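Side-chain contacts in HIT domain-containing protein (Sulfolobus tokodaii, PDB 2EO4), which probably acts as a zinc-containing hydrolase of the histidine triad family, possibly cleaving nucleotide substrates such as adenylyl sulfate: residues Phe44-Tyr47 against Leu48-Asp51; Lys118-Lys122 against Glu123-Leu127. One frame throughout, in Å; residues are numbered along the deposited sequence.

Overall arrangement
Both contacts are local, each bringing together side chains a few residues apart at the lead-in to a helix, and each mixes buried with exposed residues. Contact 1 belongs to the loop between strand 36-40 and helix 52-72, near the zinc site and within reach of the second subunit; contact 2 begins helix 122-143, away from the annotated sites and touching no other chain. They share no element: their nearest atoms are about 22 Å apart, and they lie on opposite sides of the chain's centre. An asparagine side-chain oxygen and one aromatic face shape the tight turns of contact 1, whereas contact 2 ties an extended segment to the side chains of two buried tyrosines on the helix.

Contact 1: Phe44-Tyr47 against Leu48-Asp51; sequences FENY and LEAD
Asn46 turns its side chain back onto the backbone of Leu48 and Glu49, forming an Asx turn that runs into two overlapping type I turns in the loop ahead of helix 52-72. Among the hydrogen bonds, Asn46 OD1 accepts weakly from Leu48 N at 2.8 Å and from Glu49 N at 3.2 Å. It can do so because CG sits between the backbone N and the carbonyl carbon (chi1 58°), which carries the amide oxygen over the chain ahead; asparagine suits this place, having a short arm that ends in an acceptor. Glu49 N also reaches the main-chain Asn46 O at 3.2 Å, sharing its N-H between that acceptor and, weakly, the side-chain oxygen. A weak bond from Ala50 N to Tyr47 O closes the next turn. Water bridges the amide's other end, accepting from Asn46 ND2 and donating to Glu49 OE2, 2.8 Å from it.

Apolar contact is made by Phe44. Ala50 CA lies over one face of its ring, a CH-pi contact 3.8 Å from the Phe44 centroid, while Ala50 CB packs 3.9 Å from Phe44 CD2; the small alanine lets the ring lie against the backbone. An alanine in place of Phe44 would be likely to open a gap beside Ala50 and leave its CA without the aromatic face. The side chains of Tyr47 and Leu48 pack on strand 77-84 and on the second subunit, where the Tyr47 hydroxyl is hydrogen-bonded to Ala59 O.

Glu45 OE2 is hydrogen-bonded to NE2 of the zinc ligand His43, a second-shell contact that probably steadies that ring. Asp51 is the N-cap of helix 52-72, and its OD1, hydrogen-bonded to Thr54 OG1, also comes within 3.4 Å of Phe44 CZ, with carboxylate and ring planes 56° apart.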
ATOM      1  N   PHE A  44       0.906  15.004  -6.079  1.00 26.21           N
ATOM      2  CA  PHE A  44       1.206  14.986  -4.646  1.00 26.83           C
ATOM      3  C   PHE A  44       2.574  14.312  -4.566  1.00 26.32           C
ATOM      4  O   PHE A  44       2.798  13.298  -5.222  1.00 26.29           O
ATOM      5  CB  PHE A  44       0.181  14.153  -3.864  1.00 27.74           C
ATOM      6  CG  PHE A  44      -1.181  14.776  -3.789  1.00 29.71           C
ATOM      7  CD1 PHE A  44      -1.392  15.927  -3.034  1.00 30.83           C
ATOM      8  CD2 PHE A  44      -2.255  14.210  -4.465  1.00 30.71           C
ATOM      9  CE1 PHE A  44      -2.659  16.503  -2.955  1.00 31.45           C
ATOM     10  CE2 PHE A  44      -3.525  14.777  -4.394  1.00 31.54           C
ATOM     11  CZ  PHE A  44      -3.725  15.927  -3.635  1.00 31.49           C
ATOM     12  N   GLU A  45       3.485  14.876  -3.779  1.00 27.33           N
ATOM     13  CA  GLU A  45       4.833  14.324  -3.656  1.00 27.47           C
ATOM     14  C   GLU A  45       4.862  12.863  -3.230  1.00 27.21           C
ATOM     15  O   GLU A  45       5.678  12.076  -3.723  1.00 24.84           O
ATOM     16  CB  GLU A  45       5.654  15.147  -2.663  1.00 30.21           C
ATOM     17  CG  GLU A  45       6.017  16.535  -3.162  1.00 36.50           C
ATOM     18  CD  GLU A  45       6.949  16.494  -4.358  1.00 38.66           C
ATOM     19  OE1 GLU A  45       8.069  15.958  -4.221  1.00 39.90           O
ATOM     20  OE2 GLU A  45       6.561  16.995  -5.435  1.00 43.13           O
ATOM     21  N   ASN A  46       3.978  12.513  -2.304  1.00 25.31           N
ATOM     22  CA  ASN A  46       3.902  11.154  -1.789  1.00 23.86           C
ATOM     23  C   ASN A  46       2.562  10.932  -1.093  1.00 23.37           C
ATOM     24  O   ASN A  46       1.705  11.816  -1.079  1.00 23.59           O
ATOM     25  CB  ASN A  46       5.054  10.903  -0.810  1.00 23.91           C
ATOM     26  CG  ASN A  46       5.057  11.887   0.345  1.00 25.34           C
ATOM     27  OD1 ASN A  46       4.085  11.980   1.091  1.00 26.26           O
ATOM     28  ND2 ASN A  46       6.153  12.630   0.496  1.00 24.95           N
ATOM     29  N   TYR A  47       2.394   9.745  -0.515  1.00 22.45           N
ATOM     30  CA  TYR A  47       1.160   9.366   0.169  1.00 22.71           C
ATOM     31  C   TYR A  47       0.758  10.312   1.305  1.00 23.88           C
ATOM     32  O   TYR A  47      -0.421  10.615   1.485  1.00 23.48           O
ATOM     33  CB  TYR A  47       1.322   7.937   0.710  1.00 22.66           C
ATOM     34  CG  TYR A  47       0.050   7.284   1.210  1.00 23.88           C
ATOM     35  CD1 TYR A  47      -0.418   7.509   2.504  1.00 23.51           C
ATOM     36  CD2 TYR A  47      -0.674   6.421   0.389  1.00 22.32           C
ATOM     37  CE1 TYR A  47      -1.573   6.885   2.973  1.00 24.77           C
ATOM     38  CE2 TYR A  47      -1.831   5.792   0.845  1.00 23.08           C
ATOM     39  CZ  TYR A  47      -2.273   6.026   2.135  1.00 24.17           C
ATOM     40  OH  TYR A  47      -3.412   5.400   2.584  1.00 26.56           O
ATOM     41  N   LEU A  48       1.743  10.778   2.061  1.00 23.25           N
ATOM     42  CA  LEU A  48       1.487  11.656   3.200  1.00 24.96           C
ATOM     43  C   LEU A  48       1.028  13.066   2.840  1.00 26.48           C
ATOM     44  O   LEU A  48       0.451  13.766   3.678  1.00 26.96           O
ATOM     45  CB  LEU A  48       2.740  11.735   4.072  1.00 25.66           C
ATOM     46  CG  LEU A  48       3.324  10.379   4.486  1.00 25.59           C
ATOM     47  CD1 LEU A  48       4.560  10.599   5.336  1.00 28.18           C
ATOM     48  CD2 LEU A  48       2.284   9.571   5.252  1.00 26.96           C
ATOM     49  N   GLU A  49       1.282  13.483   1.605  1.00 26.00           N
ATOM     50  CA  GLU A  49       0.904  14.829   1.170  1.00 28.97           C
ATOM     51  C   GLU A  49      -0.480  14.905   0.539  1.00 28.28           C
ATOM     52  O   GLU A  49      -0.992  15.996   0.288  1.00 28.11           O
ATOM     53  CB  GLU A  49       1.938  15.372   0.178  1.00 30.58           C
ATOM     54  CG  GLU A  49       3.331  15.564   0.753  1.00 35.43           C
ATOM     55  CD  GLU A  49       3.356  16.541   1.909  1.00 39.57           C
ATOM     56  OE1 GLU A  49       2.679  17.587   1.815  1.00 42.22           O
ATOM     57  OE2 GLU A  49       4.062  16.270   2.905  1.00 43.36           O
ATOM     58  N   ALA A  50      -1.091  13.751   0.290  1.00 27.08           N
ATOM     59  CA  ALA A  50      -2.412  13.712  -0.324  1.00 28.07           C
ATOM     60  C   ALA A  50      -3.523  13.908   0.705  1.00 27.63           C
ATOM     61  O   ALA A  50      -3.396  13.479   1.851  1.00 28.02           O
ATOM     62  CB  ALA A  50      -2.608  12.383  -1.047  1.00 26.31           C
ATOM     63  N   ASP A  51      -4.606  14.559   0.288  1.00 28.94           N
ATOM     64  CA  ASP A  51      -5.745  14.788   1.176  1.00 29.01           C
ATOM     65  C   ASP A  51      -6.486  13.465   1.363  1.00 29.34           C
ATOM     66  O   ASP A  51      -6.321  12.539   0.569  1.00 26.77           O
ATOM     67  CB  ASP A  51      -6.698  15.828   0.577  1.00 30.50           C
ATOM     68  CG  ASP A  51      -7.261  15.395  -0.761  1.00 30.62           C
ATOM     69  OD1 ASP A  51      -6.542  15.504  -1.774  1.00 31.48           O
ATOM     70  OD2 ASP A  51      -8.420  14.930  -0.798  1.00 31.79           O
TER
HETATM   71  O   HOH W   1       6.371  14.627   2.785  1.00 36.16           O

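Contact 2: Lys118-Lys122 against Glu123-Leu127; sequences KEQEK and EYYEL
Glu121 and Lys122 offer their carbonyls to the first turn of helix 122-143: Tyr124 N bonds to Glu121 O at 2.9 Å, and Glu126 N to Lys122 O at 3.2 Å. Two tyrosines then hold the extended chain before the helix. Gln120 CG lies over one face of the Tyr124 ring, 3.7 Å from its centroid, the glutamine chain being bent (chi2 -60°) while its amide NE2 reaches back to Lys118 O at 2.7 Å and also bonds Lys115 O. Tyrosine suits the next position because its hydroxyl extends beyond the ring: Tyr125 OH takes a nearly straight bond from Gln120 N at 2.9 Å and is hydrogen-bonded to Lys28 O as well, so two bonds hold the hydroxyl and limit the swing of the ring. On the exposed side the methylene chain of Lys122 lies against the carboxylate of Glu126, Lys122 CD 3.5 Å from Glu126 OE2, with no salt bridge, Lys122 NZ staying 5.3 Å from that oxygen; the acids Glu123 and Glu126 probably suit the partial positive charge of a helix start. The N-terminal turn of helix 122-143 is thus fastened through its tyrosines to the loop 28-34 between two sheet strands, Tyr125 at Lys28 and Tyr124 at Pro30 and, through its hydroxyl, Gly34 N.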
ATOM      1  N   LYS A 118      13.298  -4.732 -16.834  1.00 42.36           N
ATOM      2  CA  LYS A 118      13.783  -4.032 -18.020  1.00 40.39           C
ATOM      3  C   LYS A 118      12.626  -3.559 -18.894  1.00 36.76           C
ATOM      4  O   LYS A 118      11.474  -3.915 -18.655  1.00 34.78           O
ATOM      5  CB  LYS A 118      14.692  -4.952 -18.838  1.00 42.90           C
ATOM      6  CG  LYS A 118      15.971  -5.366 -18.121  1.00 47.18           C
ATOM      7  CD  LYS A 118      16.808  -6.297 -18.990  1.00 51.32           C
ATOM      8  CE  LYS A 118      18.150  -6.610 -18.343  1.00 52.35           C
ATOM      9  NZ  LYS A 118      17.998  -7.238 -17.003  1.00 55.05           N
ATOM     10  N   GLU A 119      12.938  -2.744 -19.896  1.00 33.94           N
ATOM     11  CA  GLU A 119      11.919  -2.256 -20.819  1.00 32.72           C
ATOM     12  C   GLU A 119      11.573  -3.443 -21.710  1.00 33.01           C
ATOM     13  O   GLU A 119      12.463  -4.179 -22.134  1.00 31.60           O
ATOM     14  CB  GLU A 119      12.471  -1.114 -21.672  1.00 33.14           C
ATOM     15  CG  GLU A 119      11.426  -0.385 -22.497  1.00 35.26           C
ATOM     16  CD  GLU A 119      12.034   0.668 -23.406  1.00 37.29           C
ATOM     17  OE1 GLU A 119      13.062   1.267 -23.020  1.00 38.87           O
ATOM     18  OE2 GLU A 119      11.479   0.904 -24.498  1.00 38.19           O
ATOM     19  N   GLN A 120      10.287  -3.636 -21.989  1.00 31.61           N
ATOM     20  CA  GLN A 120       9.854  -4.753 -22.823  1.00 31.77           C
ATOM     21  C   GLN A 120       9.662  -4.306 -24.265  1.00 32.78           C
ATOM     22  O   GLN A 120       9.772  -3.123 -24.582  1.00 30.98           O
ATOM     23  CB  GLN A 120       8.528  -5.324 -22.306  1.00 31.18           C
ATOM     24  CG  GLN A 120       8.505  -5.631 -20.817  1.00 31.04           C
ATOM     25  CD  GLN A 120       9.544  -6.653 -20.412  1.00 32.65           C
ATOM     26  OE1 GLN A 120       9.590  -7.761 -20.953  1.00 32.93           O
ATOM     27  NE2 GLN A 120      10.386  -6.288 -19.449  1.00 30.23           N
ATOM     28  N   GLU A 121       9.377  -5.265 -25.140  1.00 35.19           N
ATOM     29  CA  GLU A 121       9.135  -4.951 -26.541  1.00 37.96           C
ATOM     30  C   GLU A 121       7.736  -4.351 -26.619  1.00 37.89           C
ATOM     31  O   GLU A 121       6.903  -4.613 -25.753  1.00 36.81           O
ATOM     32  CB  GLU A 121       9.213  -6.221 -27.391  1.00 41.36           C
ATOM     33  CG  GLU A 121      10.586  -6.872 -27.391  1.00 46.43           C
ATOM     34  CD  GLU A 121      11.683  -5.910 -27.816  1.00 50.47           C
ATOM     35  OE1 GLU A 121      11.581  -5.347 -28.926  1.00 52.32           O
ATOM     36  OE2 GLU A 121      12.645  -5.717 -27.041  1.00 53.73           O
ATOM     37  N   LYS A 122       7.485  -3.545 -27.645  1.00 38.08           N
ATOM     38  CA  LYS A 122       6.188  -2.899 -27.820  1.00 39.29           C
ATOM     39  C   LYS A 122       5.010  -3.856 -27.649  1.00 38.93           C
ATOM     40  O   LYS A 122       3.999  -3.507 -27.037  1.00 38.67           O
ATOM     41  CB  LYS A 122       6.107  -2.245 -29.202  1.00 40.75           C
ATOM     42  CG  LYS A 122       4.780  -1.548 -29.474  1.00 44.70           C
ATOM     43  CD  LYS A 122       4.691  -1.022 -30.900  1.00 48.61           C
ATOM     44  CE  LYS A 122       5.765   0.016 -31.187  1.00 51.16           C
ATOM     45  NZ  LYS A 122       5.680   0.519 -32.590  1.00 54.65           N
ATOM     46  N   GLU A 123       5.148  -5.061 -28.191  1.00 38.47           N
ATOM     47  CA  GLU A 123       4.098  -6.072 -28.122  1.00 38.36           C
ATOM     48  C   GLU A 123       3.598  -6.347 -26.702  1.00 36.35           C
ATOM     49  O   GLU A 123       2.407  -6.585 -26.492  1.00 35.07           O
ATOM     50  CB  GLU A 123       4.596  -7.375 -28.752  1.00 42.63           C
ATOM     51  CG  GLU A 123       4.846  -7.296 -30.260  1.00 48.10           C
ATOM     52  CD  GLU A 123       5.833  -6.207 -30.654  1.00 51.02           C
ATOM     53  OE1 GLU A 123       6.956  -6.181 -30.104  1.00 50.38           O
ATOM     54  OE2 GLU A 123       5.486  -5.379 -31.525  1.00 53.84           O
ATOM     55  N   TYR A 124       4.509  -6.320 -25.734  1.00 33.27           N
ATOM     56  CA  TYR A 124       4.155  -6.560 -24.336  1.00 31.21           C
ATOM     57  C   TYR A 124       3.135  -5.546 -23.826  1.00 30.25           C
ATOM     58  O   TYR A 124       2.112  -5.913 -23.247  1.00 29.35           O
ATOM     59  CB  TYR A 124       5.407  -6.487 -23.455  1.00 29.44           C
ATOM     60  CG  TYR A 124       5.116  -6.321 -21.975  1.00 27.92           C
ATOM     61  CD1 TYR A 124       4.855  -7.423 -21.164  1.00 28.11           C
ATOM     62  CD2 TYR A 124       5.082  -5.052 -21.394  1.00 26.87           C
ATOM     63  CE1 TYR A 124       4.567  -7.270 -19.806  1.00 28.25           C
ATOM     64  CE2 TYR A 124       4.790  -4.885 -20.037  1.00 26.78           C
ATOM     65  CZ  TYR A 124       4.536  -5.998 -19.252  1.00 26.98           C
ATOM     66  OH  TYR A 124       4.255  -5.841 -17.914  1.00 28.23           O
ATOM     67  N   TYR A 125       3.428  -4.267 -24.036  1.00 29.37           N
ATOM     68  CA  TYR A 125       2.552  -3.193 -23.577  1.00 29.82           C
ATOM     69  C   TYR A 125       1.190  -3.211 -24.257  1.00 31.13           C
ATOM     70  O   TYR A 125       0.165  -2.982 -23.615  1.00 29.03           O
ATOM     71  CB  TYR A 125       3.224  -1.838 -23.807  1.00 29.05           C
ATOM     72  CG  TYR A 125       4.569  -1.720 -23.126  1.00 29.52           C
ATOM     73  CD1 TYR A 125       4.662  -1.425 -21.765  1.00 27.07           C
ATOM     74  CD2 TYR A 125       5.747  -1.963 -23.831  1.00 29.03           C
ATOM     75  CE1 TYR A 125       5.902  -1.381 -21.123  1.00 27.90           C
ATOM     76  CE2 TYR A 125       6.987  -1.923 -23.201  1.00 29.33           C
ATOM     77  CZ  TYR A 125       7.058  -1.635 -21.850  1.00 28.54           C
ATOM     78  OH  TYR A 125       8.284  -1.624 -21.223  1.00 28.70           O
ATOM     79  N   GLU A 126       1.178  -3.484 -25.554  1.00 31.32           N
ATOM     80  CA  GLU A 126      -0.076  -3.507 -26.291  1.00 33.06           C
ATOM     81  C   GLU A 126      -0.981  -4.642 -25.817  1.00 31.73           C
ATOM     82  O   GLU A 126      -2.170  -4.436 -25.582  1.00 32.93           O
ATOM     83  CB  GLU A 126       0.205  -3.630 -27.792  1.00 35.06           C
ATOM     84  CG  GLU A 126       1.116  -2.530 -28.316  1.00 40.04           C
ATOM     85  CD  GLU A 126       1.359  -2.625 -29.807  1.00 44.09           C
ATOM     86  OE1 GLU A 126       1.658  -3.740 -30.288  1.00 45.17           O
ATOM     87  OE2 GLU A 126       1.261  -1.585 -30.494  1.00 46.31           O
ATOM     88  N   LEU A 127      -0.415  -5.833 -25.657  1.00 30.59           N
ATOM     89  CA  LEU A 127      -1.194  -6.981 -25.212  1.00 30.44           C
ATOM     90  C   LEU A 127      -1.682  -6.846 -23.773  1.00 30.05           C
ATOM     91  O   LEU A 127      -2.861  -7.062 -23.486  1.00 28.88           O
ATOM     92  CB  LEU A 127      -0.376  -8.265 -25.347  1.00 31.42           C
ATOM     93  CG  LEU A 127      -1.089  -9.537 -24.879  1.00 32.14           C
ATOM     94  CD1 LEU A 127      -2.379  -9.724 -25.666  1.00 35.53           C
ATOM     95  CD2 LEU A 127      -0.171 -10.733 -25.058  1.00 34.98           C
TER